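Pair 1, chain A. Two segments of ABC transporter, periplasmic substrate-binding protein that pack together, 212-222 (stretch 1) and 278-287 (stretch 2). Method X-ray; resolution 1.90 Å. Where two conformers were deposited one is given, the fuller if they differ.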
# COMPACT_ATOMS: atom_id res chain seq x y z
N LEU A 212 6.31 -0.56 -19.17
CA LEU A 212 5.38 -1.64 -19.51
C LEU A 212 4.44 -1.28 -20.67
O LEU A 212 3.84 -2.15 -21.28
CB LEU A 212 4.60 -2.06 -18.27
CG LEU A 212 5.42 -2.87 -17.27
CD1 LEU A 212 4.66 -2.98 -15.93
CD2 LEU A 212 5.79 -4.26 -17.83
N TYR A 213 4.36 -0.00 -21.01
CA TYR A 213 3.62 0.45 -22.18
C TYR A 213 4.16 -0.13 -23.50
O TYR A 213 3.46 -0.15 -24.51
CB TYR A 213 3.61 1.98 -22.26
CG TYR A 213 4.98 2.60 -22.12
CD1 TYR A 213 5.86 2.65 -23.20
CD2 TYR A 213 5.38 3.15 -20.92
CE1 TYR A 213 7.11 3.22 -23.07
CE2 TYR A 213 6.64 3.71 -20.78
CZ TYR A 213 7.49 3.76 -21.86
OH TYR A 213 8.75 4.32 -21.70
N GLU A 214 5.39 -0.63 -23.48
CA GLU A 214 5.96 -1.32 -24.65
C GLU A 214 5.28 -2.66 -24.94
O GLU A 214 5.31 -3.15 -26.07
CB GLU A 214 7.45 -1.54 -24.46
CG GLU A 214 8.30 -0.29 -24.33
CD GLU A 214 8.53 0.47 -25.64
OE1 GLU A 214 8.02 0.02 -26.69
OE2 GLU A 214 9.24 1.51 -25.62
N VAL A 215 4.66 -3.26 -23.92
CA VAL A 215 4.12 -4.64 -24.06
C VAL A 215 2.66 -4.82 -23.68
O VAL A 215 2.07 -5.86 -23.95
CB VAL A 215 5.03 -5.67 -23.30
CG1 VAL A 215 6.29 -5.94 -24.10
CG2 VAL A 215 5.35 -5.21 -21.83
N LEU A 216 2.08 -3.80 -23.03
CA LEU A 216 0.68 -3.76 -22.69
C LEU A 216 0.10 -2.44 -23.22
O LEU A 216 0.70 -1.38 -23.10
CB LEU A 216 0.50 -3.86 -21.16
CG LEU A 216 0.97 -5.14 -20.46
CD1 LEU A 216 1.21 -4.90 -18.95
CD2 LEU A 216 -0.06 -6.29 -20.65
N LYS A 217 -1.08 -2.53 -23.83
CA LYS A 217 -1.70 -1.39 -24.50
C LYS A 217 -2.73 -0.65 -23.65
O LYS A 217 -2.84 0.58 -23.74
CB LYS A 217 -2.36 -1.84 -25.81
CG LYS A 217 -3.21 -0.75 -26.47
CD LYS A 217 -3.57 -1.10 -27.89
CE LYS A 217 -4.64 -0.13 -28.43
NZ LYS A 217 -4.90 -0.33 -29.89
N TYR A 218 -3.50 -1.38 -22.84
CA TYR A 218 -4.65 -0.79 -22.14
C TYR A 218 -4.50 -0.60 -20.63
O TYR A 218 -4.08 -1.50 -19.90
CB TYR A 218 -5.90 -1.65 -22.35
CG TYR A 218 -6.36 -1.72 -23.77
CD1 TYR A 218 -7.18 -0.73 -24.30
CD2 TYR A 218 -5.97 -2.76 -24.60
CE1 TYR A 218 -7.59 -0.77 -25.62
CE2 TYR A 218 -6.38 -2.82 -25.91
CZ TYR A 218 -7.19 -1.81 -26.41
OH TYR A 218 -7.60 -1.85 -27.70
N MSE A 219 -4.84 0.61 -20.19
CA MSE A 219 -5.05 0.89 -18.78
C MSE A 219 -6.54 1.06 -18.57
O MSE A 219 -7.13 2.00 -19.08
CB MSE A 219 -4.32 2.17 -18.39
CG MSE A 219 -4.06 2.26 -16.91
SE MSE A 219 -2.32 1.55 -16.47
CE MSE A 219 -2.23 2.19 -14.63
N SER A 220 -7.16 0.11 -17.85
CA SER A 220 -8.59 0.19 -17.59
C SER A 220 -8.81 0.58 -16.13
O SER A 220 -8.37 -0.12 -15.21
CB SER A 220 -9.27 -1.15 -17.86
OG SER A 220 -8.86 -1.73 -19.09
N GLU A 221 -9.49 1.72 -15.94
CA GLU A 221 -9.52 2.40 -14.66
C GLU A 221 -10.58 1.88 -13.70
O GLU A 221 -11.50 2.60 -13.28
CB GLU A 221 -9.66 3.90 -14.87
CG GLU A 221 -8.42 4.56 -15.47
CD GLU A 221 -8.50 6.05 -15.42
OE1 GLU A 221 -9.62 6.56 -15.30
OE2 GLU A 221 -7.46 6.72 -15.53
N THR A 222 -10.41 0.62 -13.32
CA THR A 222 -11.27 -0.03 -12.35
C THR A 222 -11.03 0.52 -10.95
O THR A 222 -11.92 0.43 -10.12
CB THR A 222 -11.04 -1.52 -12.31
OG1 THR A 222 -9.64 -1.78 -12.28
CG2 THR A 222 -11.67 -2.21 -13.53
N GLU A 278 0.94 9.60 -23.87
CA GLU A 278 1.97 10.01 -24.83
C GLU A 278 2.88 8.88 -25.33
O GLU A 278 3.58 9.05 -26.33
CB GLU A 278 2.78 11.14 -24.21
CG GLU A 278 1.92 12.38 -24.02
CD GLU A 278 2.37 13.30 -22.90
OE1 GLU A 278 3.39 13.05 -22.23
OE2 GLU A 278 1.66 14.30 -22.68
N LYS A 279 2.89 7.74 -24.64
CA LYS A 279 3.63 6.56 -25.08
C LYS A 279 2.74 5.59 -25.81
O LYS A 279 3.17 4.51 -26.19
CB LYS A 279 4.32 5.87 -23.89
CG LYS A 279 5.43 6.68 -23.29
CD LYS A 279 6.63 6.76 -24.24
CE LYS A 279 7.74 7.61 -23.66
NZ LYS A 279 9.00 7.52 -24.46
N GLY A 280 1.48 5.96 -25.99
CA GLY A 280 0.59 5.28 -26.91
C GLY A 280 -0.39 4.33 -26.27
O GLY A 280 -1.03 3.56 -26.96
N MSE A 281 -0.55 4.40 -24.94
CA MSE A 281 -1.50 3.53 -24.26
C MSE A 281 -2.91 4.03 -24.45
O MSE A 281 -3.14 5.23 -24.57
CB MSE A 281 -1.19 3.45 -22.77
CG MSE A 281 0.12 2.77 -22.47
SE MSE A 281 0.14 2.28 -20.59
CE MSE A 281 -0.93 0.64 -20.63
N ALA A 282 -3.86 3.10 -24.46
CA ALA A 282 -5.28 3.41 -24.50
C ALA A 282 -5.85 3.31 -23.11
O ALA A 282 -5.76 2.25 -22.49
CB ALA A 282 -6.00 2.45 -25.41
N VAL A 283 -6.43 4.40 -22.61
CA VAL A 283 -7.06 4.41 -21.29
C VAL A 283 -8.53 4.15 -21.45
O VAL A 283 -9.18 4.81 -22.25
CB VAL A 283 -6.87 5.77 -20.61
CG1 VAL A 283 -7.63 5.83 -19.30
CG2 VAL A 283 -5.41 6.01 -20.39
N ILE A 284 -9.06 3.17 -20.72
CA ILE A 284 -10.49 2.96 -20.58
C ILE A 284 -10.91 3.69 -19.31
O ILE A 284 -10.61 3.24 -18.22
CB ILE A 284 -10.85 1.48 -20.46
CG1 ILE A 284 -10.22 0.68 -21.62
CG2 ILE A 284 -12.35 1.31 -20.46
CD1 ILE A 284 -10.64 1.15 -22.99
N PRO A 285 -11.57 4.86 -19.45
CA PRO A 285 -11.82 5.70 -18.29
C PRO A 285 -12.81 5.06 -17.34
O PRO A 285 -13.55 4.16 -17.73
CB PRO A 285 -12.43 7.00 -18.87
CG PRO A 285 -12.45 6.84 -20.33
CD PRO A 285 -12.11 5.44 -20.69
N ALA A 286 -12.82 5.53 -16.09
CA ALA A 286 -13.67 4.94 -15.05
C ALA A 286 -15.14 4.98 -15.47
O ALA A 286 -15.86 3.99 -15.36
CB ALA A 286 -13.45 5.67 -13.70
N SER A 287 -15.56 6.12 -16.01
CA SER A 287 -16.94 6.32 -16.46
C SER A 287 -17.42 5.32 -17.50
O SER A 287 -18.62 5.15 -17.68
CB SER A 287 -17.11 7.73 -17.00
OG SER A 287 -16.34 7.90 -18.18
O HOH W 1 -11.25 8.56 -15.31

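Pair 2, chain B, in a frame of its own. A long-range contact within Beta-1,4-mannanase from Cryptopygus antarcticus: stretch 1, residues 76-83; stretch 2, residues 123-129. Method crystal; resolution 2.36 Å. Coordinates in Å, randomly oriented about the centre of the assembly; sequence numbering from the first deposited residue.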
# COMPACT_ATOMS: atom_id res chain seq x y z
N GLY B 76 -20.58 0.04 2.96
CA GLY B 76 -20.18 -1.33 3.27
C GLY B 76 -18.74 -1.69 2.94
O GLY B 76 -18.41 -2.88 2.83
N GLY B 77 -17.89 -0.68 2.73
CA GLY B 77 -16.43 -0.89 2.52
C GLY B 77 -15.72 -1.01 3.86
O GLY B 77 -16.31 -0.77 4.92
N ASN B 78 -14.45 -1.40 3.85
CA ASN B 78 -13.76 -1.68 5.12
C ASN B 78 -12.30 -1.29 5.17
O ASN B 78 -11.60 -1.70 6.07
CB ASN B 78 -13.90 -3.16 5.46
CG ASN B 78 -13.05 -4.05 4.59
OD1 ASN B 78 -12.36 -3.58 3.68
ND2 ASN B 78 -13.09 -5.34 4.85
N THR B 79 -11.83 -0.51 4.20
CA THR B 79 -10.42 -0.19 4.10
C THR B 79 -10.23 1.11 3.34
O THR B 79 -10.91 1.38 2.37
CB THR B 79 -9.68 -1.34 3.37
OG1 THR B 79 -9.65 -2.49 4.21
CG2 THR B 79 -8.23 -0.96 3.03
N ALA B 80 -9.27 1.90 3.80
CA ALA B 80 -8.79 3.07 3.08
C ALA B 80 -7.26 3.06 3.03
O ALA B 80 -6.60 2.88 4.05
CB ALA B 80 -9.28 4.34 3.75
N ARG B 81 -6.70 3.24 1.83
CA ARG B 81 -5.26 3.39 1.64
C ARG B 81 -4.98 4.91 1.54
O ARG B 81 -5.62 5.65 0.76
CB ARG B 81 -4.84 2.67 0.38
CG ARG B 81 -3.35 2.56 0.08
CD ARG B 81 -3.18 1.85 -1.25
NE ARG B 81 -1.80 1.70 -1.67
CZ ARG B 81 -1.24 2.25 -2.74
NH1 ARG B 81 -1.94 3.05 -3.56
NH2 ARG B 81 0.02 1.97 -3.02
N VAL B 82 -4.03 5.36 2.37
CA VAL B 82 -3.80 6.78 2.50
C VAL B 82 -2.32 7.06 2.69
O VAL B 82 -1.64 6.35 3.40
CB VAL B 82 -4.64 7.36 3.65
CG1 VAL B 82 -4.46 6.55 4.91
CG2 VAL B 82 -4.30 8.84 3.89
N TRP B 83 -1.85 8.11 2.00
CA TRP B 83 -0.44 8.37 1.80
C TRP B 83 0.10 9.33 2.88
O TRP B 83 -0.61 10.25 3.29
CB TRP B 83 -0.25 8.96 0.40
CG TRP B 83 -0.43 8.00 -0.75
CD1 TRP B 83 -1.19 6.86 -0.78
CD2 TRP B 83 0.15 8.11 -2.04
NE1 TRP B 83 -1.08 6.26 -2.00
CE2 TRP B 83 -0.27 7.01 -2.79
CE3 TRP B 83 1.01 9.04 -2.63
CZ2 TRP B 83 0.13 6.80 -4.09
CZ3 TRP B 83 1.41 8.83 -3.92
CH2 TRP B 83 0.98 7.73 -4.63
N GLN B 123 -15.54 3.73 12.91
CA GLN B 123 -16.33 3.48 11.72
C GLN B 123 -16.09 2.09 11.14
O GLN B 123 -16.57 1.77 10.05
CB GLN B 123 -15.96 4.51 10.69
CG GLN B 123 -16.14 5.95 11.12
CD GLN B 123 -17.59 6.26 11.50
OE1 GLN B 123 -17.85 7.01 12.43
NE2 GLN B 123 -18.52 5.66 10.78
N ASN B 124 -15.35 1.27 11.89
CA ASN B 124 -14.97 -0.04 11.42
C ASN B 124 -14.32 0.00 10.03
O ASN B 124 -14.75 -0.69 9.08
CB ASN B 124 -16.15 -0.99 11.49
CG ASN B 124 -16.53 -1.34 12.94
OD1 ASN B 124 -15.67 -1.57 13.82
ND2 ASN B 124 -17.82 -1.36 13.19
N VAL B 125 -13.29 0.83 9.94
CA VAL B 125 -12.43 0.89 8.77
C VAL B 125 -10.93 0.77 9.07
O VAL B 125 -10.38 1.42 9.93
CB VAL B 125 -12.63 2.20 7.99
CG1 VAL B 125 -11.59 2.33 6.90
CG2 VAL B 125 -14.03 2.22 7.41
N PHE B 126 -10.30 -0.04 8.27
CA PHE B 126 -8.92 -0.27 8.30
C PHE B 126 -8.17 0.73 7.45
O PHE B 126 -8.61 1.12 6.33
CB PHE B 126 -8.68 -1.66 7.70
CG PHE B 126 -8.95 -2.80 8.64
CD1 PHE B 126 -8.16 -2.96 9.81
CD2 PHE B 126 -9.93 -3.74 8.34
CE1 PHE B 126 -8.39 -4.04 10.66
CE2 PHE B 126 -10.17 -4.80 9.19
CZ PHE B 126 -9.40 -4.96 10.36
N LEU B 127 -7.00 1.11 7.94
CA LEU B 127 -6.13 1.98 7.18
C LEU B 127 -4.91 1.25 6.68
O LEU B 127 -4.35 0.40 7.36
CB LEU B 127 -5.72 3.16 8.05
CG LEU B 127 -6.80 4.20 8.30
CD1 LEU B 127 -6.16 5.52 8.73
CD2 LEU B 127 -7.67 4.42 7.07
N ILE B 128 -4.50 1.56 5.47
CA ILE B 128 -3.17 1.20 5.02
C ILE B 128 -2.44 2.52 4.88
O ILE B 128 -2.90 3.43 4.19
CB ILE B 128 -3.18 0.43 3.70
CG1 ILE B 128 -3.82 -0.95 3.89
CG2 ILE B 128 -1.75 0.29 3.16
CD1 ILE B 128 -4.21 -1.63 2.59
N LEU B 129 -1.33 2.63 5.59
CA LEU B 129 -0.57 3.85 5.56
C LEU B 129 0.56 3.63 4.58
O LEU B 129 1.33 2.71 4.76
CB LEU B 129 -0.01 4.10 6.95
CG LEU B 129 -1.12 4.35 7.95
CD1 LEU B 129 -0.59 4.92 9.26
CD2 LEU B 129 -2.20 5.27 7.37

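Pair 1 and pair 2 share one backbone design: two neighbouring parallel strands, inclined by 18° in pair 1 and 23° in pair 2, each preceded by a loop. Fourteen central residues superpose with an RMSD of 0.7 Å. A:Tyr218, A:Met219 and A:Ser220 fall on B:Thr79, B:Ala80 and B:Arg81, while A:Ala282, A:Val283 and A:Ile284 fall on B:Phe126, B:Leu127 and B:Ile128.

The hydrogen bonds follow the same ladder. A:Ala282 N donates to A:Lys217 O (2.8 Å), as B:Phe126 N does to B:Asn78 O (3.0 Å). Next, A:Met219 N reaches A:Ala282 O at 3.0 Å, and B:Ala80 N reaches B:Phe126 O at 2.7 Å. The remaining rungs are A:Ile284 N to A:Met219 O (2.8 Å) and A:Glu221 N to A:Ile284 O (3.0 Å), matched by B:Ile128 N to B:Ala80 O and B:Val82 N to B:Ile128 O, both 2.9 Å. Because only backbone atoms take part, the ladder tolerates very different side chains.

On the face bearing A:Tyr218 and A:Ala282, the large residue lies on the first strand: A:Tyr218 CD1 rests 3.6 Å from A:Ala282 CB and 4.1 Å from A:Ile284 CD1. Pair 2 reverses the sizes. B:Phe126 supplies the ring and B:Thr79 the small partner, with B:Thr79 OG1 3.7 Å from B:Phe126 CB; that hydroxyl is satisfied by donating to B:Asn78 OD1 (3.0 Å). The matched isoleucines A:Ile284 and B:Ile128 add to this face in both pairs, B:Ile128 CD1 lying 4.1 Å from B:Thr79 CG2.

Just before the second strand, the selenomethionine A:Met281 sets off sideways but brings the end of its flexible chain nearer the first stretch, placing CE 4.3 Å from A:Met219 CB and CG 3.6 Å from A:Tyr213 CB. Its counterpart B:Val125 is shorter and branched, and its CG1 lies 4.4 Å from B:Ala80 CB. On the face it shares with B:Leu127, small B:Ala80 also admits that leucine, whose CD2 comes within 3.7 Å of B:Ala80 CB.

The matched A:Glu221 and B:Val82 differ in chemistry although their side-chain centres lie 1.3 Å apart. B:Val82 CG1 packs 3.6 Å from B:Leu129 CD2, an apolar contact suited to a buried site. Partly exposed A:Glu221 can instead keep its carboxylate in polar company: OE1 accepts a weak bond from A:Ala286 N (3.5 Å) and a stronger one from a water (2.6 Å from its O).

Before the second strand, A:Gly280 ends a helix in a Schellman motif with phi 102°, where a CB would jam against the preceding carbonyl. B:Asn124, at phi 51°, suits the left-handed region that asparagine tolerates well.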